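Mandelate racemase/muconate lactonizing enzyme family protein (Roseovarius sp. TM1035, PDB 3T9P) probably acts as an isomerase or related enzyme of the mandelate racemase/muconate lactonizing enzyme family, whose members typically abstract an alpha-proton from a carboxylate substrate. Local coordinates at residues A165-V170 and L203-S208; V188-S193 and Q223-G228; S139-D144 and S335-E340; G228-P233 and A247-D252. One frame throughout, in Å; residues are numbered along the deposited sequence.

Contact 1. Residues A165-V170 and L203-S208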
# COMPACT_ATOMS: atom_id res chain seq x y z
N ALA A 165 19.78 -2.31 -27.27
CA ALA A 165 18.67 -3.02 -26.69
C ALA A 165 17.51 -1.98 -26.63
O ALA A 165 17.79 -0.79 -26.40
CB ALA A 165 19.00 -3.47 -25.23
N PHE A 166 16.29 -2.45 -26.85
CA PHE A 166 15.09 -1.56 -26.97
C PHE A 166 13.87 -2.22 -26.39
O PHE A 166 13.65 -3.37 -26.62
CB PHE A 166 14.81 -1.31 -28.49
CG PHE A 166 15.86 -0.46 -29.13
CD1 PHE A 166 17.04 -1.06 -29.59
CD2 PHE A 166 15.69 0.96 -29.28
CE1 PHE A 166 18.04 -0.27 -30.19
CE2 PHE A 166 16.71 1.79 -29.86
CZ PHE A 166 17.92 1.16 -30.28
N LYS A 167 13.02 -1.46 -25.68
CA LYS A 167 11.77 -1.97 -25.15
C LYS A 167 10.63 -1.06 -25.65
O LYS A 167 10.76 0.14 -25.60
CB LYS A 167 11.77 -1.89 -23.62
CG LYS A 167 10.42 -2.57 -23.06
CD LYS A 167 10.62 -2.77 -21.52
CE LYS A 167 10.13 -1.56 -20.74
NZ LYS A 167 10.33 -1.89 -19.28
N TRP A 168 9.57 -1.70 -26.12
CA TRP A 168 8.32 -1.04 -26.48
C TRP A 168 7.10 -1.77 -25.89
O TRP A 168 7.23 -2.70 -25.06
CB TRP A 168 8.28 -0.93 -28.05
CG TRP A 168 8.24 -2.14 -28.89
CD1 TRP A 168 7.13 -2.64 -29.55
CD2 TRP A 168 9.34 -3.06 -29.20
NE1 TRP A 168 7.51 -3.72 -30.33
CE2 TRP A 168 8.85 -3.98 -30.12
CE3 TRP A 168 10.73 -3.07 -28.89
CZ2 TRP A 168 9.64 -5.03 -30.62
CZ3 TRP A 168 11.53 -4.06 -29.41
CH2 TRP A 168 10.99 -5.01 -30.36
N ARG A 169 5.90 -1.28 -26.27
CA ARG A 169 4.67 -1.71 -25.59
C ARG A 169 3.80 -2.54 -26.44
O ARG A 169 3.67 -2.29 -27.66
CB ARG A 169 3.81 -0.52 -25.13
CG ARG A 169 4.58 0.53 -24.28
CD ARG A 169 4.95 0.03 -22.90
NE ARG A 169 6.16 0.68 -22.42
CZ ARG A 169 6.68 0.52 -21.21
NH1 ARG A 169 7.86 1.09 -20.93
NH2 ARG A 169 6.03 -0.21 -20.27
N VAL A 170 3.18 -3.53 -25.80
CA VAL A 170 2.11 -4.30 -26.40
C VAL A 170 0.86 -4.22 -25.50
O VAL A 170 0.94 -3.76 -24.36
CB VAL A 170 2.52 -5.80 -26.66
CG1 VAL A 170 3.70 -5.85 -27.59
CG2 VAL A 170 2.93 -6.49 -25.28
N LEU A 203 12.82 -6.07 -26.06
CA LEU A 203 12.06 -6.27 -24.84
C LEU A 203 10.70 -5.70 -25.18
O LEU A 203 10.58 -4.72 -25.94
CB LEU A 203 12.66 -5.41 -23.70
CG LEU A 203 14.08 -5.69 -23.21
CD1 LEU A 203 15.17 -5.08 -24.12
CD2 LEU A 203 14.31 -5.18 -21.77
N VAL A 204 9.66 -6.25 -24.61
CA VAL A 204 8.34 -5.59 -24.60
C VAL A 204 7.65 -5.68 -23.24
O VAL A 204 8.02 -6.50 -22.46
CB VAL A 204 7.39 -6.02 -25.71
CG1 VAL A 204 7.99 -5.86 -27.06
CG2 VAL A 204 6.89 -7.33 -25.46
N ASP A 205 6.71 -4.77 -22.99
CA ASP A 205 5.97 -4.74 -21.77
C ASP A 205 4.50 -4.75 -22.09
O ASP A 205 4.02 -3.97 -22.89
CB ASP A 205 6.40 -3.52 -20.93
CG ASP A 205 5.88 -3.52 -19.52
OD1 ASP A 205 4.96 -4.22 -19.13
OD2 ASP A 205 6.45 -2.74 -18.79
N GLY A 206 3.82 -5.66 -21.45
CA GLY A 206 2.40 -5.77 -21.57
C GLY A 206 1.63 -4.99 -20.52
O GLY A 206 0.46 -4.98 -20.55
N ASN A 207 2.31 -4.38 -19.58
CA ASN A 207 1.64 -3.66 -18.47
C ASN A 207 0.28 -4.22 -18.03
O ASN A 207 -0.71 -3.47 -18.01
CB ASN A 207 1.54 -2.14 -18.80
CG ASN A 207 2.91 -1.54 -18.92
OD1 ASN A 207 3.43 -1.40 -20.03
ND2 ASN A 207 3.52 -1.19 -17.79
N SER A 208 0.26 -5.51 -17.66
CA SER A 208 -0.87 -6.13 -16.98
C SER A 208 -2.05 -6.42 -17.90
O SER A 208 -3.19 -6.59 -17.43
CB SER A 208 -1.35 -5.36 -15.70
OG SER A 208 -0.43 -5.43 -14.60
O HOH W 1 6.03 0.14 -16.81
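Leu203, Val204 and Asp205 run alongside Lys167, Trp168 and Arg169 in parallel register, the short strand axes approaching to 4.5 Å. Backbone bonds alternate: Leu203 N gives to Phe166 O, Trp168 N to Leu203 O, Asp205 N to Trp168 O, and Val170 N to Asp205 O, the last at 174°.

Polar side chains gather on the sheet face that carries Lys167, Arg169 and Asp205. Arg169 NH2 meets Asn207 OD1 at 2.9 Å, within the guanidinium plane and on a lone pair, and forms a salt bridge to Asp205 OD2 at 3.0 Å. A bend at chi2 (-71°) helps fold the guanidinium back to reach both. Asp205 OD1 accepts Asn207 N at 2.7 Å in an Asx turn. Lys167 NZ stays 4.0 Å from Asp205 OD2, beyond a salt bridge; it hydrogen-bonds Tyr137 OH and salt-bridges Glu231 OE1.

Among apolar contacts, Val204 CG1 makes a CH-pi contact 3.8 Å from the centroid of the Trp168 five-membered ring, over its face, while Lys167 CB lies 3.6 Å from Leu203 CB.

The two strands form a beta-alpha-beta crossover through helix 184-196, which packs on Trp168 and Val170; strand 132-139 flanks 165-169, and strand 229-231 flanks 201-205.

Contact 2. Residues V188-S193 and Q223-G228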
# COMPACT_ATOMS: atom_id res chain seq x y z
N VAL A 188 3.06 -4.17 -34.26
CA VAL A 188 4.15 -3.42 -33.62
C VAL A 188 5.33 -4.42 -33.38
O VAL A 188 6.49 -4.03 -33.40
CB VAL A 188 3.69 -2.71 -32.27
CG1 VAL A 188 3.64 -3.72 -31.11
CG2 VAL A 188 4.58 -1.63 -31.92
N VAL A 189 5.01 -5.70 -33.22
CA VAL A 189 6.01 -6.67 -32.76
C VAL A 189 6.98 -6.91 -33.96
O VAL A 189 8.20 -6.57 -33.86
CB VAL A 189 5.34 -7.96 -32.23
CG1 VAL A 189 6.38 -9.13 -32.09
CG2 VAL A 189 4.60 -7.75 -30.89
N PRO A 190 6.41 -7.38 -35.13
CA PRO A 190 7.35 -7.59 -36.30
C PRO A 190 7.86 -6.30 -36.91
O PRO A 190 9.04 -6.20 -37.28
CB PRO A 190 6.50 -8.47 -37.31
CG PRO A 190 5.03 -8.14 -37.03
CD PRO A 190 5.10 -8.01 -35.36
N THR A 191 7.05 -5.26 -36.92
CA THR A 191 7.57 -4.03 -37.51
C THR A 191 8.79 -3.43 -36.84
O THR A 191 9.70 -2.93 -37.52
CB THR A 191 6.39 -2.92 -37.61
OG1 THR A 191 5.33 -3.50 -38.36
CG2 THR A 191 6.83 -1.63 -38.20
N VAL A 192 8.75 -3.30 -35.52
CA VAL A 192 9.87 -2.68 -34.79
C VAL A 192 11.10 -3.65 -34.84
O VAL A 192 12.24 -3.24 -35.10
CB VAL A 192 9.44 -2.32 -33.33
CG1 VAL A 192 10.63 -1.81 -32.51
CG2 VAL A 192 8.39 -1.24 -33.38
N SER A 193 10.82 -4.92 -34.65
CA SER A 193 11.86 -5.92 -34.62
C SER A 193 12.63 -6.01 -35.98
O SER A 193 13.89 -5.98 -35.98
CB SER A 193 11.25 -7.29 -34.31
OG SER A 193 12.27 -8.29 -34.39
N GLN A 223 8.51 -14.47 -29.55
CA GLN A 223 9.64 -15.44 -29.80
C GLN A 223 10.01 -15.51 -31.33
O GLN A 223 11.21 -15.50 -31.74
CB GLN A 223 9.29 -16.77 -29.17
CG GLN A 223 9.33 -16.71 -27.65
CD GLN A 223 8.86 -17.96 -26.94
OE1 GLN A 223 8.16 -18.87 -27.52
NE2 GLN A 223 9.18 -18.05 -25.67
N ASP A 224 8.99 -15.54 -32.19
CA ASP A 224 9.23 -15.60 -33.63
C ASP A 224 10.02 -14.42 -34.06
O ASP A 224 10.75 -14.47 -35.09
CB ASP A 224 7.87 -15.48 -34.36
CG ASP A 224 7.07 -16.78 -34.33
OD1 ASP A 224 7.66 -17.87 -34.02
OD2 ASP A 224 5.85 -16.70 -34.62
N ASN A 225 9.74 -13.27 -33.42
CA ASN A 225 10.48 -12.08 -33.70
C ASN A 225 11.78 -11.78 -32.90
O ASN A 225 12.31 -10.65 -32.98
CB ASN A 225 9.48 -10.91 -33.57
CG ASN A 225 8.49 -10.95 -34.69
OD1 ASN A 225 7.40 -11.56 -34.58
ND2 ASN A 225 8.92 -10.44 -35.83
N GLY A 226 12.24 -12.75 -32.14
CA GLY A 226 13.54 -12.65 -31.42
C GLY A 226 13.47 -11.78 -30.15
O GLY A 226 14.47 -11.25 -29.79
N ILE A 227 12.29 -11.62 -29.52
CA ILE A 227 12.11 -10.73 -28.33
C ILE A 227 12.33 -11.64 -27.17
O ILE A 227 11.60 -12.64 -26.99
CB ILE A 227 10.66 -10.11 -28.22
CG1 ILE A 227 10.18 -9.29 -29.43
CG2 ILE A 227 10.45 -9.42 -26.90
CD1 ILE A 227 11.11 -8.50 -30.10
N GLY A 228 13.31 -11.31 -26.35
CA GLY A 228 13.78 -12.20 -25.28
C GLY A 228 13.31 -11.87 -23.88
O GLY A 228 13.65 -12.57 -22.95
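A Schellman motif ends helix 212-224, and its Asn225 meets Ser193 and Pro190 of helix 184-196. The evidence is the bond pair Ile227 N to Leu222 O and Gly226 N to Gln223 O, with Gly226 at a positive phi of 77°. Just before this glycine, the carbonyl of Asn225 points at the neighbouring helix: Ser193 OG donates to Asn225 O at 2.7 Å, lying in the carbonyl plane on a lone pair. The hydroxyl gets there because it stands opposite the backbone N of Ser193 (chi1 176°). Lys202 NZ adds a weak bond to the same oxygen. With an alanine in place of Ser193, the Asn225 carbonyl would probably be left with that weak bond and without its hydroxyl partner.

The rest is packing. Asn225 CB sits 3.9 Å from Val189 CG1, and Asn225 CG lies 3.9 Å from Pro190 CA, close to where the helix is kinked because Pro190 has no N-H to give. Ile227 CD1 comes to 4.4 Å from Ser193 CB.

Toward the sheet, Ile227 touches Trp168 of strand 165-169 and Lys202 of strand 201-205, whereas helix 147-161 flanks helix 184-196 through Val188 and Val192.

Contact 3. Residues S139-D144 and S335-E340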
# COMPACT_ATOMS: atom_id res chain seq x y z
N SER A 139 14.00 2.75 -23.74
CA SER A 139 12.66 2.34 -23.37
C SER A 139 11.58 3.38 -23.84
O SER A 139 11.63 4.57 -23.40
CB SER A 139 12.55 2.25 -21.84
OG SER A 139 11.33 1.60 -21.47
N SER A 140 10.68 2.94 -24.69
CA SER A 140 9.52 3.67 -25.08
C SER A 140 8.44 3.48 -24.00
O SER A 140 8.17 2.35 -23.57
CB SER A 140 9.03 3.11 -26.42
OG SER A 140 7.70 3.60 -26.57
N MET A 141 7.84 4.57 -23.53
CA MET A 141 6.69 4.48 -22.63
C MET A 141 5.31 4.47 -23.34
O MET A 141 4.31 4.34 -22.64
CB MET A 141 6.66 5.69 -21.70
CG MET A 141 8.09 5.90 -21.03
SD MET A 141 8.36 4.33 -19.99
CE MET A 141 10.11 4.46 -19.95
N ARG A 142 5.26 4.57 -24.67
CA ARG A 142 4.01 4.93 -25.35
C ARG A 142 3.36 3.79 -26.05
O ARG A 142 4.04 2.97 -26.71
CB ARG A 142 4.30 6.04 -26.41
CG ARG A 142 4.67 7.34 -25.72
CD ARG A 142 5.08 8.48 -26.74
NE ARG A 142 4.08 8.66 -27.78
CZ ARG A 142 4.31 9.24 -28.97
NH1 ARG A 142 5.48 9.78 -29.22
NH2 ARG A 142 3.37 9.29 -29.91
N ARG A 143 2.03 3.72 -25.93
CA ARG A 143 1.19 2.90 -26.74
C ARG A 143 0.45 3.74 -27.82
O ARG A 143 -0.10 3.16 -28.74
CB ARG A 143 0.16 2.15 -25.91
CG ARG A 143 0.73 1.04 -25.12
CD ARG A 143 -0.24 0.42 -24.23
NE ARG A 143 0.37 -0.81 -23.76
CZ ARG A 143 1.16 -0.88 -22.69
NH1 ARG A 143 1.71 -2.05 -22.34
NH2 ARG A 143 1.44 0.22 -21.95
N ASP A 144 0.43 5.03 -27.66
CA ASP A 144 -0.22 5.89 -28.62
C ASP A 144 0.55 6.03 -29.93
O ASP A 144 0.06 6.52 -30.88
CB ASP A 144 -0.68 7.19 -27.99
CG ASP A 144 0.44 8.05 -27.56
OD1 ASP A 144 0.36 9.20 -27.88
OD2 ASP A 144 1.40 7.60 -26.97
N SER A 335 14.59 5.87 -20.22
CA SER A 335 13.45 6.38 -20.92
C SER A 335 13.97 7.29 -22.08
O SER A 335 14.81 8.16 -21.88
CB SER A 335 12.61 7.21 -19.94
OG SER A 335 11.69 7.96 -20.71
N ILE A 336 13.54 7.02 -23.28
CA ILE A 336 13.97 7.85 -24.43
C ILE A 336 12.91 8.93 -24.78
O ILE A 336 13.05 9.62 -25.78
CB ILE A 336 14.39 6.97 -25.70
CG1 ILE A 336 13.45 5.77 -25.97
CG2 ILE A 336 15.78 6.30 -25.42
CD1 ILE A 336 12.09 6.28 -26.73
N GLU A 337 11.87 9.07 -23.97
CA GLU A 337 10.76 9.98 -24.31
C GLU A 337 11.32 11.38 -24.16
O GLU A 337 12.08 11.68 -23.22
CB GLU A 337 9.61 9.80 -23.34
CG GLU A 337 8.93 8.38 -23.40
CD GLU A 337 8.42 8.05 -24.76
OE1 GLU A 337 8.35 8.99 -25.63
OE2 GLU A 337 8.08 6.86 -25.04
N GLY A 338 10.95 12.26 -25.06
CA GLY A 338 11.46 13.63 -24.93
C GLY A 338 10.64 14.58 -24.05
O GLY A 338 9.65 14.21 -23.38
N PRO A 339 11.05 15.85 -24.07
CA PRO A 339 10.45 16.93 -23.32
C PRO A 339 8.94 17.11 -23.63
O PRO A 339 8.17 17.56 -22.81
CB PRO A 339 11.35 18.14 -23.72
CG PRO A 339 11.96 17.73 -25.13
CD PRO A 339 12.24 16.29 -24.85
N GLU A 340 8.50 16.68 -24.79
CA GLU A 340 7.11 16.72 -25.18
C GLU A 340 6.27 15.77 -24.34
O GLU A 340 5.08 16.00 -24.15
CB GLU A 340 6.96 16.39 -26.66
O HOH W 2 7.27 11.04 -26.89
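Ser139 and Ser335 pair at the ends of strands 132-139 and 332-335, parallel neighbours in the sheet, as expected where the first and last strands close an enolase-type barrel. Ile336 N donates to Ser139 O at 3.1 Å and 170°, and just past this bond the two chains turn into loops.

Glu337 carries most of what follows. Its chain bends at chi2 (-58°), bringing OE2 to Met141 N at 2.8 Å, where the N-H uses the anti lone pair of that oxygen. Along the same side chain, Glu337 CG packs 3.5 Å from Met141 CG, and at the far end of the methionine Met141 CE rests 3.7 Å from Ser335 CB. A water receives a hydrogen bond from Arg142 NH1 at 3.2 Å and gives one to Glu337 OE1 at 2.6 Å.

In the second shell, Arg153 of helix 147-161 forms a salt bridge with Glu337 OE1, so both carboxylate oxygens are engaged. An alanine replacing Glu337 is likely to leave Met141 N without its acceptor and Arg153 without its opposite charge. The Met141 turn is itself shaped by an ST turn, Ser140 OG accepting Arg142 N at 3.2 Å while also bonding to Glu150 OE1. Beyond it, Arg142 NE forms a salt bridge with Asp144 OD2 at 3.0 Å, the oxygen lying in the guanidinium plane.

Contact 4. Residues G228-P233 and A247-D252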
# COMPACT_ATOMS: atom_id res chain seq x y z
N GLY A 228 13.31 -11.31 -26.35
CA GLY A 228 13.78 -12.20 -25.28
C GLY A 228 13.31 -11.87 -23.88
O GLY A 228 13.65 -12.57 -22.95
N HIS A 229 12.48 -10.78 -23.77
CA HIS A 229 12.02 -10.23 -22.47
C HIS A 229 10.54 -9.81 -22.60
O HIS A 229 10.21 -8.98 -23.44
CB HIS A 229 12.96 -9.01 -22.12
CG HIS A 229 12.70 -8.31 -20.85
ND1 HIS A 229 11.57 -7.53 -20.64
CD2 HIS A 229 13.50 -8.13 -19.76
CE1 HIS A 229 11.68 -6.92 -19.46
NE2 HIS A 229 12.83 -7.27 -18.91
N PHE A 230 9.66 -10.44 -21.81
CA PHE A 230 8.23 -10.11 -21.88
C PHE A 230 7.84 -9.64 -20.47
O PHE A 230 7.74 -10.40 -19.55
CB PHE A 230 7.40 -11.33 -22.30
CG PHE A 230 5.95 -11.06 -22.59
CD1 PHE A 230 5.42 -9.76 -22.56
CD2 PHE A 230 5.10 -12.17 -22.89
CE1 PHE A 230 4.02 -9.55 -22.88
CE2 PHE A 230 3.76 -12.01 -23.22
CZ PHE A 230 3.16 -10.69 -23.26
N GLU A 231 7.76 -8.35 -20.30
CA GLU A 231 7.44 -7.77 -18.97
C GLU A 231 5.94 -7.65 -18.69
O GLU A 231 5.14 -7.37 -19.58
CB GLU A 231 8.10 -6.43 -18.94
CG GLU A 231 7.94 -5.65 -17.63
CD GLU A 231 9.02 -4.52 -17.58
OE1 GLU A 231 10.09 -4.63 -18.32
OE2 GLU A 231 8.86 -3.62 -16.71
N GLU A 232 5.59 -7.94 -17.44
CA GLU A 232 4.27 -7.88 -16.82
C GLU A 232 3.19 -8.25 -17.84
O GLU A 232 2.28 -7.45 -18.18
CB GLU A 232 4.03 -6.50 -16.16
CG GLU A 232 2.79 -6.32 -15.37
CD GLU A 232 2.81 -4.91 -14.85
OE1 GLU A 232 3.92 -4.52 -14.36
OE2 GLU A 232 1.75 -4.23 -14.99
N PRO A 233 3.25 -9.50 -18.31
CA PRO A 233 2.27 -9.93 -19.33
C PRO A 233 0.80 -10.04 -18.77
O PRO A 233 -0.11 -9.75 -19.53
CB PRO A 233 2.79 -11.35 -19.74
CG PRO A 233 3.46 -11.88 -18.46
CD PRO A 233 4.23 -10.56 -17.98
N ALA A 247 5.99 -20.33 -17.25
CA ALA A 247 6.18 -21.79 -17.50
C ALA A 247 6.07 -22.23 -18.98
O ALA A 247 6.82 -23.12 -19.46
CB ALA A 247 5.24 -22.62 -16.59
N ALA A 248 5.23 -21.58 -19.74
CA ALA A 248 5.02 -21.93 -21.13
C ALA A 248 5.99 -21.24 -22.12
O ALA A 248 6.17 -21.74 -23.24
CB ALA A 248 3.55 -21.68 -21.53
N LEU A 249 6.66 -20.16 -21.74
CA LEU A 249 7.50 -19.47 -22.74
C LEU A 249 8.92 -19.70 -22.48
O LEU A 249 9.37 -19.94 -21.29
CB LEU A 249 7.24 -17.93 -22.74
CG LEU A 249 5.78 -17.58 -23.12
CD1 LEU A 249 5.57 -16.01 -23.18
CD2 LEU A 249 5.30 -18.04 -24.55
N LEU A 250 9.69 -19.63 -23.55
CA LEU A 250 11.09 -19.76 -23.37
C LEU A 250 11.68 -18.45 -23.13
O LEU A 250 12.81 -18.42 -22.66
CB LEU A 250 11.76 -20.38 -24.65
CG LEU A 250 11.27 -21.81 -24.80
CD1 LEU A 250 11.79 -22.21 -26.13
CD2 LEU A 250 11.80 -22.72 -23.80
N LEU A 251 11.03 -17.34 -23.57
CA LEU A 251 11.68 -16.04 -23.32
C LEU A 251 11.58 -15.78 -21.79
O LEU A 251 10.98 -16.55 -21.10
CB LEU A 251 11.08 -14.89 -24.19
CG LEU A 251 9.55 -14.87 -24.21
CD1 LEU A 251 8.98 -14.65 -22.82
CD2 LEU A 251 9.05 -13.72 -25.15
N ASP A 252 12.24 -14.73 -21.28
CA ASP A 252 12.23 -14.34 -19.84
C ASP A 252 10.95 -13.51 -19.59
O ASP A 252 10.69 -12.51 -20.28
CB ASP A 252 13.49 -13.50 -19.55
CG ASP A 252 14.84 -14.35 -19.59
OD1 ASP A 252 14.78 -15.59 -19.27
OD2 ASP A 252 15.93 -13.76 -19.90
O HOH W 3 16.28 -11.60 -21.05
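Strand 229-231 begins its pairing with strand 252-255 where Gly228 and Phe230 bracket Asp252. Two backbone bonds define the parallel bridge: Asp252 N gives to Gly228 O at 3.1 Å, and Phe230 N gives to Asp252 O at 2.8 Å and 170°. The same Asp252 oxygen also draws a CA-H...O contact, His229 CA lying 3.4 Å from Asp252 O. At the outer end a water donates to Asp252 OD2 at 2.5 Å and reaches Gly228 O only weakly.

These segments belong to the beta-alpha-beta unit of strand 229-231, helix 239-248 and strand 252-255, a repeated element of the barrel in this superfamily. The chain leaves the helix at Leu249 and comes back to the sheet through Leu251.

Both leucines point toward the 228-233 segment and pack on Phe230. Leu251 CG occupies the position between its backbone N and carbonyl carbon (chi1 46°), and Leu251 CD1 then packs 3.7 Å from Phe230 CB. Leu249 CD1 approaches the Phe230 ring at its edge, near the ring plane, 3.9 Å from Phe230 CD2. Pro233 CB covers one face, displaced toward the rim. Phe230 lies on the helix side of the sheet, where Leu222 of helix 212-224 also touches it.

Contact 3 spans the longest stretch of chain, its segments enclosing all the others; within it, contacts 1 and 2 alternate their segments, and contact 4 follows, sharing Gly228 with contact 2. The centre of contact 1 lies about 11 Å from those of contacts 2 and 4 and about 12 Å from that of contact 3, whereas contacts 3 and 4 are about 23 Å apart. Contacts 1, 3 and 4 pair neighbouring strands of one curled sheet, and contact 2 joins helix 184-196, outside it, to the turn after helix 212-224. Trp168 bridges contacts 1 and 2, Arg143 contacts 3 and 1, and Gly206 bonds to Glu231 between contacts 1 and 4, consistent with successive sectors of one barrel.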